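Local coordinates for protein maleylacetate reductase (Agrobacterium tumefaciens, PDB 3HL0) that probably catalyses the NADH-dependent reduction of maleylacetate to 3-oxoadipate, as an NAD-binding member of the iron-containing alcohol dehydrogenase family, at residues Ile165-Gly170 with Ala298-Pro303; Pro206-Ala211 with Gly216-Ala221. All coordinates share one frame; numbering follows the deposited sequence.

Overall arrangement
Following the chain from the N terminus, the parallel sheet of the nucleotide-binding part comes first, and helix 163-180 then opens the helical C-terminal part. Contact 1 joins the start of that helix to the end of helix 289-300, closing a long loop of 127 residues that is mostly helix and has no strand. Contact 2 lies within this loop: a tight turn in which helix 188-210 reverses into helix 215-234. The two contacts meet directly, with centres 12 Å apart. R209 NH1 bonds to R299 O, and R218 of contact 2 reaches back to segment 165-170, so the hairpin is fastened to both sides of the longer closure.

Contact 1 (Ile165-Gly170 with Ala298-Pro303); sequences ISMTSG and ARLGAP
S166 OG, one step before M167 in the turn that packs against L300, is gripped by R218 NH1 and P162 O, with a weaker bond to L161 O. These bonds tie the first turn of helix 163-180 to the loop before it and to R218, while the next two residues do the touching. M167, a selenomethionine in this model, contributes the largest share of the contact. Its CG lies beside the backbone N (chi1 -60°) and the chain bends again further out, which lays it against L300. CG sits 3.5 Å from L300 O, and SE rests 3.8 Å from L300 CB and equally close to L300 CD2, so the selenium is cradled against the base and one branch of the leucine. The next residue, T168, meets P303 CD with its CG2 at 3.6 Å, the methyl approaching the proline ring at about a right angle. A302 CB lies to the side of P303, 4.3 Å from T168 CG2. T168 OG1 turns back to its own helix in a weak bond to A164 O. G301, with positive phi (71°), ends helix 289-300 in a Schellman motif, its N reaching A298 O at 3.0 Å. The T168 side chain is about 7 Å from the bound NAD, and S169 OG holds Y121 N. The whole is a buried helix-end packing in the helical C-terminal part of the iron-containing alcohol dehydrogenase fold, close to its NAD site.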
ATOM      1  N   ILE A 165       3.038   9.075   2.692  1.00 11.05           N
ATOM      2  CA  ILE A 165       1.566   8.986   2.819  1.00 11.59           C
ATOM      3  C   ILE A 165       1.014  10.182   3.642  1.00 10.46           C
ATOM      4  O   ILE A 165      -0.120  10.649   3.393  1.00 10.59           O
ATOM      5  CB  ILE A 165       1.017   7.613   3.314  1.00 11.64           C
ATOM      6  CG1 ILE A 165      -0.490   7.591   3.276  1.00 13.78           C
ATOM      7  CG2 ILE A 165       1.515   7.273   4.732  1.00 12.25           C
ATOM      8  CD1 ILE A 165      -1.012   7.675   1.885  1.00 18.81           C
ATOM      9  N   SER A 166       1.813  10.699   4.574  1.00 10.69           N
ATOM     10  CA  SER A 166       1.375  11.924   5.304  1.00 10.08           C
ATOM     11  C   SER A 166       1.118  13.067   4.297  1.00  9.94           C
ATOM     12  O   SER A 166       0.084  13.794   4.399  1.00  9.19           O
ATOM     13  CB  SER A 166       2.408  12.386   6.376  1.00  9.50           C
ATOM     14  OG  SER A 166       2.493  11.377   7.394  1.00  9.90           O
HETATM   15  N   MSE A 167       2.013  13.220   3.316  1.00 10.07           N
HETATM   16  CA  MSE A 167       1.880  14.299   2.325  1.00 10.65           C
HETATM   17  C   MSE A 167       0.690  14.044   1.389  1.00 11.33           C
HETATM   18  O   MSE A 167      -0.120  14.943   1.161  1.00 10.89           O
HETATM   19  CB  MSE A 167       3.157  14.467   1.511  1.00 11.42           C
HETATM   20  CG  MSE A 167       4.415  14.811   2.341  1.00 13.10           C
HETATM   21 SE   MSE A 167       4.277  16.361   3.490  0.75 10.15          SE
HETATM   22  CE  MSE A 167       3.922  15.516   5.156  1.00 14.28           C
ATOM     23  N   THR A 168       0.570  12.826   0.860  1.00  9.58           N
ATOM     24  CA  THR A 168      -0.510  12.594  -0.118  1.00  9.61           C
ATOM     25  C   THR A 168      -1.875  12.514   0.587  1.00  8.85           C
ATOM     26  O   THR A 168      -2.881  13.036   0.057  1.00  9.22           O
ATOM     27  CB  THR A 168      -0.278  11.348  -0.995  1.00 10.03           C
ATOM     28  OG1 THR A 168      -0.017  10.242  -0.112  1.00 11.14           O
ATOM     29  CG2 THR A 168       0.943  11.604  -1.864  1.00 10.92           C
ATOM     30  N   SER A 169      -1.933  11.918   1.782  1.00  8.83           N
ATOM     31  CA  SER A 169      -3.184  11.918   2.511  1.00  9.40           C
ATOM     32  C   SER A 169      -3.551  13.362   2.891  1.00  8.12           C
ATOM     33  O   SER A 169      -4.743  13.718   2.874  1.00  8.27           O
ATOM     34  CB  SER A 169      -3.039  11.049   3.785  1.00  9.65           C
ATOM     35  OG  SER A 169      -4.320  10.956   4.493  1.00 10.70           O
ATOM     36  N   GLY A 170      -2.547  14.198   3.211  1.00  7.80           N
ATOM     37  CA  GLY A 170      -2.809  15.622   3.562  1.00  7.49           C
ATOM     38  C   GLY A 170      -3.399  16.328   2.357  1.00  7.11           C
ATOM     39  O   GLY A 170      -4.334  17.123   2.490  1.00  8.36           O
ATOM     40  N   ALA A 298       4.794  20.327  -4.712  1.00 13.13           N
ATOM     41  CA  ALA A 298       6.207  20.120  -5.005  1.00 14.01           C
ATOM     42  C   ALA A 298       7.036  20.381  -3.742  1.00 15.26           C
ATOM     43  O   ALA A 298       7.993  19.634  -3.520  1.00 16.18           O
ATOM     44  CB  ALA A 298       6.667  21.021  -6.177  1.00 14.67           C
ATOM     45  N   ARG A 299       6.667  21.386  -2.929  1.00 15.32           N
ATOM     46  CA  ARG A 299       7.350  21.620  -1.625  1.00 16.40           C
ATOM     47  C   ARG A 299       7.234  20.377  -0.738  1.00 15.74           C
ATOM     48  O   ARG A 299       8.080  20.146   0.125  1.00 17.08           O
ATOM     49  CB  ARG A 299       6.796  22.855  -0.876  1.00 17.91           C
ATOM     50  CG  ARG A 299       7.027  24.240  -1.528  1.00 21.82           C
ATOM     51  CD  ARG A 299       6.288  25.338  -0.710  1.00 22.48           C
ATOM     52  NE  ARG A 299       6.703  25.300   0.705  1.00 30.21           N
ATOM     53  CZ  ARG A 299       5.961  25.653   1.748  1.00 29.37           C
ATOM     54  NH1 ARG A 299       4.697  26.062   1.599  1.00 29.43           N
ATOM     55  NH2 ARG A 299       6.490  25.581   2.960  1.00 31.48           N
ATOM     56  N   LEU A 300       6.175  19.588  -0.893  1.00 14.18           N
ATOM     57  CA  LEU A 300       5.992  18.422  -0.030  1.00 12.79           C
ATOM     58  C   LEU A 300       6.659  17.178  -0.591  1.00 12.09           C
ATOM     59  O   LEU A 300       6.719  16.140   0.068  1.00 13.23           O
ATOM     60  CB  LEU A 300       4.491  18.106   0.158  1.00 13.16           C
ATOM     61  CG  LEU A 300       3.590  19.231   0.639  1.00 11.90           C
ATOM     62  CD1 LEU A 300       2.203  18.641   0.811  1.00 11.12           C
ATOM     63  CD2 LEU A 300       4.110  19.848   1.971  1.00 14.64           C
ATOM     64  N   GLY A 301       7.113  17.277  -1.842  1.00 13.91           N
ATOM     65  CA  GLY A 301       7.649  16.119  -2.556  1.00 13.60           C
ATOM     66  C   GLY A 301       6.625  15.063  -2.965  1.00 14.30           C
ATOM     67  O   GLY A 301       6.949  13.888  -3.119  1.00 15.46           O
ATOM     68  N   ALA A 302       5.365  15.472  -3.120  1.00 12.95           N
ATOM     69  CA  ALA A 302       4.333  14.531  -3.509  1.00 12.45           C
ATOM     70  C   ALA A 302       4.461  14.173  -5.000  1.00 11.96           C
ATOM     71  O   ALA A 302       5.021  14.954  -5.800  1.00 12.61           O
ATOM     72  CB  ALA A 302       2.939  15.177  -3.264  1.00 11.78           C
ATOM     73  N   PRO A 303       3.962  13.007  -5.385  1.00 13.16           N
ATOM     74  CA  PRO A 303       3.951  12.690  -6.813  1.00 13.82           C
ATOM     75  C   PRO A 303       3.146  13.710  -7.608  1.00 12.47           C
ATOM     76  O   PRO A 303       2.174  14.265  -7.103  1.00 13.63           O
ATOM     77  CB  PRO A 303       3.274  11.321  -6.878  1.00 13.03           C
ATOM     78  CG  PRO A 303       2.436  11.229  -5.613  1.00 17.75           C
ATOM     79  CD  PRO A 303       3.256  12.001  -4.576  1.00 13.36           C
TER

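Contact 2 (Pro206-Ala211 with Gly216-Ala221); sequences PVVRQA and GARETA
An antiparallel helical (alpha-alpha) hairpin of the C-terminal helical part is closed here, where V207 and V208 at the end of helix 188-210 face A217 and R218 in the first turn of helix 215-234. The segment axes come within 9.0 Å and run roughly antiparallel, at 138° between their directions. A217 CB sits at the centre of the interface, taking V207 CG1 at 3.5 Å, tighter than usual for two carbons, and V208 CG2 at 3.8 Å. With CG1 opposite the backbone N (chi1 170°), V208 sets that methyl over the middle of the flat R218 guanidinium, 3.4 Å above its plane and 3.5 Å from R218 CZ, while its CG2, besides packing on A217 CB, also lies near R218 CD. R218 bends at chi2 (-66°), which carries its end back towards V208. Its three nitrogens are bonded: NE to P212 O in the turn, NH2 to L161 O, and NH1 to Y121 OH. These bonds should hold the guanidinium in one orientation and satisfy N-H groups in a buried place; the R218 side chain is about 7 Å from the NAD. D214 OD1 takes the N-H of A217 at the start of the second helix. On its flanks, V208 leans on M167 of helix 163-180, P206 packs on F296 and L300 of helix 289-300, and A221 returns against M201 and A204 of helix 188-210.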
ATOM      1  N   PRO A 206       4.326  21.048   5.466  1.00 11.73           N
ATOM      2  CA  PRO A 206       5.782  21.249   5.246  1.00 13.00           C
ATOM      3  C   PRO A 206       6.603  20.999   6.502  1.00 14.73           C
ATOM      4  O   PRO A 206       7.761  20.511   6.409  1.00 15.05           O
ATOM      5  CB  PRO A 206       5.881  22.726   4.846  1.00 13.68           C
ATOM      6  CG  PRO A 206       4.521  23.001   4.206  1.00 12.92           C
ATOM      7  CD  PRO A 206       3.575  22.273   5.133  1.00 12.08           C
ATOM      8  N   VAL A 207       6.029  21.316   7.667  1.00 13.81           N
ATOM      9  CA  VAL A 207       6.680  21.034   8.960  1.00 14.55           C
ATOM     10  C   VAL A 207       6.731  19.564   9.278  1.00 15.54           C
ATOM     11  O   VAL A 207       7.791  19.024   9.676  1.00 16.81           O
ATOM     12  CB  VAL A 207       6.031  21.818  10.112  1.00 15.11           C
ATOM     13  CG1 VAL A 207       6.783  21.532  11.466  1.00 16.86           C
ATOM     14  CG2 VAL A 207       6.099  23.313   9.782  1.00 15.99           C
ATOM     15  N   VAL A 208       5.613  18.872   9.072  1.00 14.42           N
ATOM     16  CA  VAL A 208       5.563  17.420   9.227  1.00 14.15           C
ATOM     17  C   VAL A 208       6.607  16.704   8.335  1.00 14.87           C
ATOM     18  O   VAL A 208       7.227  15.719   8.775  1.00 17.72           O
ATOM     19  CB  VAL A 208       4.106  16.874   8.958  1.00 13.20           C
ATOM     20  CG1 VAL A 208       4.118  15.351   8.874  1.00 14.60           C
ATOM     21  CG2 VAL A 208       3.204  17.352  10.088  1.00 14.35           C
ATOM     22  N   ARG A 209       6.825  17.216   7.121  1.00 15.24           N
ATOM     23  CA  ARG A 209       7.746  16.562   6.176  1.00 16.60           C
ATOM     24  C   ARG A 209       9.158  16.542   6.785  1.00 17.98           C
ATOM     25  O   ARG A 209       9.833  15.489   6.753  1.00 19.97           O
ATOM     26  CB  ARG A 209       7.767  17.281   4.848  1.00 16.42           C
ATOM     27  CG  ARG A 209       8.533  16.488   3.812  1.00 19.32           C
ATOM     28  CD  ARG A 209       8.812  17.336   2.599  1.00 20.19           C
ATOM     29  NE  ARG A 209       9.621  16.529   1.698  1.00 24.56           N
ATOM     30  CZ  ARG A 209      10.083  16.925   0.508  1.00 28.63           C
ATOM     31  NH1 ARG A 209       9.823  18.136   0.045  1.00 31.49           N
ATOM     32  NH2 ARG A 209      10.807  16.082  -0.237  1.00 31.82           N
ATOM     33  N   GLN A 210       9.553  17.672   7.366  1.00 18.06           N
ATOM     34  CA  GLN A 210      10.909  17.834   7.921  1.00 20.64           C
ATOM     35  C   GLN A 210      11.022  17.223   9.320  1.00 19.60           C
ATOM     36  O   GLN A 210      12.111  16.773   9.757  1.00 21.73           O
ATOM     37  CB  GLN A 210      11.372  19.299   7.831  1.00 21.70           C
ATOM     38  CG  GLN A 210      10.611  20.319   8.695  1.00 29.15           C
ATOM     39  CD  GLN A 210      10.712  21.761   8.169  1.00 36.09           C
ATOM     40  OE1 GLN A 210      11.140  21.987   7.029  1.00 41.30           O
ATOM     41  NE2 GLN A 210      10.305  22.742   9.001  1.00 36.16           N
ATOM     42  N   ALA A 211       9.913  17.174  10.040  1.00 17.13           N
ATOM     43  CA  ALA A 211       9.956  16.663  11.398  1.00 16.20           C
ATOM     44  C   ALA A 211       8.701  15.868  11.702  1.00 15.79           C
ATOM     45  O   ALA A 211       7.774  16.395  12.320  1.00 15.93           O
ATOM     46  CB  ALA A 211      10.133  17.808  12.396  1.00 17.10           C
ATOM     47  N   GLY A 216       3.345  19.220  17.677  1.00 16.43           N
ATOM     48  CA  GLY A 216       2.573  20.440  17.355  1.00 15.91           C
ATOM     49  C   GLY A 216       2.122  20.453  15.909  1.00 15.58           C
ATOM     50  O   GLY A 216       0.953  20.736  15.606  1.00 15.07           O
ATOM     51  N   ALA A 217       3.051  20.147  15.008  1.00 14.27           N
ATOM     52  CA  ALA A 217       2.682  20.088  13.584  1.00 13.97           C
ATOM     53  C   ALA A 217       1.681  18.962  13.309  1.00 12.78           C
ATOM     54  O   ALA A 217       0.756  19.131  12.490  1.00 12.41           O
ATOM     55  CB  ALA A 217       3.936  19.943  12.720  1.00 15.25           C
ATOM     56  N   ARG A 218       1.871  17.798  13.936  1.00 11.85           N
ATOM     57  CA  ARG A 218       0.916  16.700  13.821  1.00 10.68           C
ATOM     58  C   ARG A 218      -0.478  17.094  14.327  1.00 12.45           C
ATOM     59  O   ARG A 218      -1.473  16.750  13.707  1.00 11.93           O
ATOM     60  CB  ARG A 218       1.404  15.410  14.505  1.00 11.89           C
ATOM     61  CG  ARG A 218       2.601  14.738  13.777  1.00 12.36           C
ATOM     62  CD  ARG A 218       2.232  14.206  12.392  1.00 10.72           C
ATOM     63  NE  ARG A 218       3.323  13.330  11.941  1.00 11.10           N
ATOM     64  CZ  ARG A 218       3.288  12.578  10.852  1.00 12.04           C
ATOM     65  NH1 ARG A 218       2.242  12.617  10.017  1.00 11.99           N
ATOM     66  NH2 ARG A 218       4.321  11.769  10.612  1.00 12.82           N
ATOM     67  N   GLU A 219      -0.535  17.822  15.442  1.00 12.57           N
ATOM     68  CA  GLU A 219      -1.836  18.253  15.946  1.00 13.35           C
ATOM     69  C   GLU A 219      -2.536  19.140  14.926  1.00 12.15           C
ATOM     70  O   GLU A 219      -3.755  18.961  14.671  1.00 12.17           O
ATOM     71  CB  GLU A 219      -1.649  18.991  17.294  1.00 13.67           C
ATOM     72  CG  GLU A 219      -1.279  18.026  18.415  1.00 19.46           C
ATOM     73  CD  GLU A 219      -1.082  18.766  19.729  1.00 26.35           C
ATOM     74  OE1 GLU A 219      -0.738  19.963  19.691  1.00 32.77           O
ATOM     75  OE2 GLU A 219      -1.289  18.154  20.787  1.00 31.53           O
ATOM     76  N   THR A 220      -1.787  20.071  14.362  1.00 11.80           N
ATOM     77  CA  THR A 220      -2.342  21.039  13.439  1.00 11.69           C
ATOM     78  C   THR A 220      -2.835  20.287  12.198  1.00 11.25           C
ATOM     79  O   THR A 220      -3.935  20.556  11.702  1.00 11.31           O
ATOM     80  CB  THR A 220      -1.301  22.105  13.088  1.00 12.74           C
ATOM     81  OG1 THR A 220      -0.992  22.809  14.318  1.00 15.54           O
ATOM     82  CG2 THR A 220      -1.854  23.096  12.101  1.00 11.15           C
ATOM     83  N   ALA A 221      -2.030  19.349  11.698  1.00 10.40           N
ATOM     84  CA  ALA A 221      -2.503  18.634  10.490  1.00 10.15           C
ATOM     85  C   ALA A 221      -3.747  17.780  10.769  1.00 10.03           C
ATOM     86  O   ALA A 221      -4.628  17.659   9.928  1.00 11.11           O
ATOM     87  CB  ALA A 221      -1.405  17.741   9.942  1.00  9.98           C
TER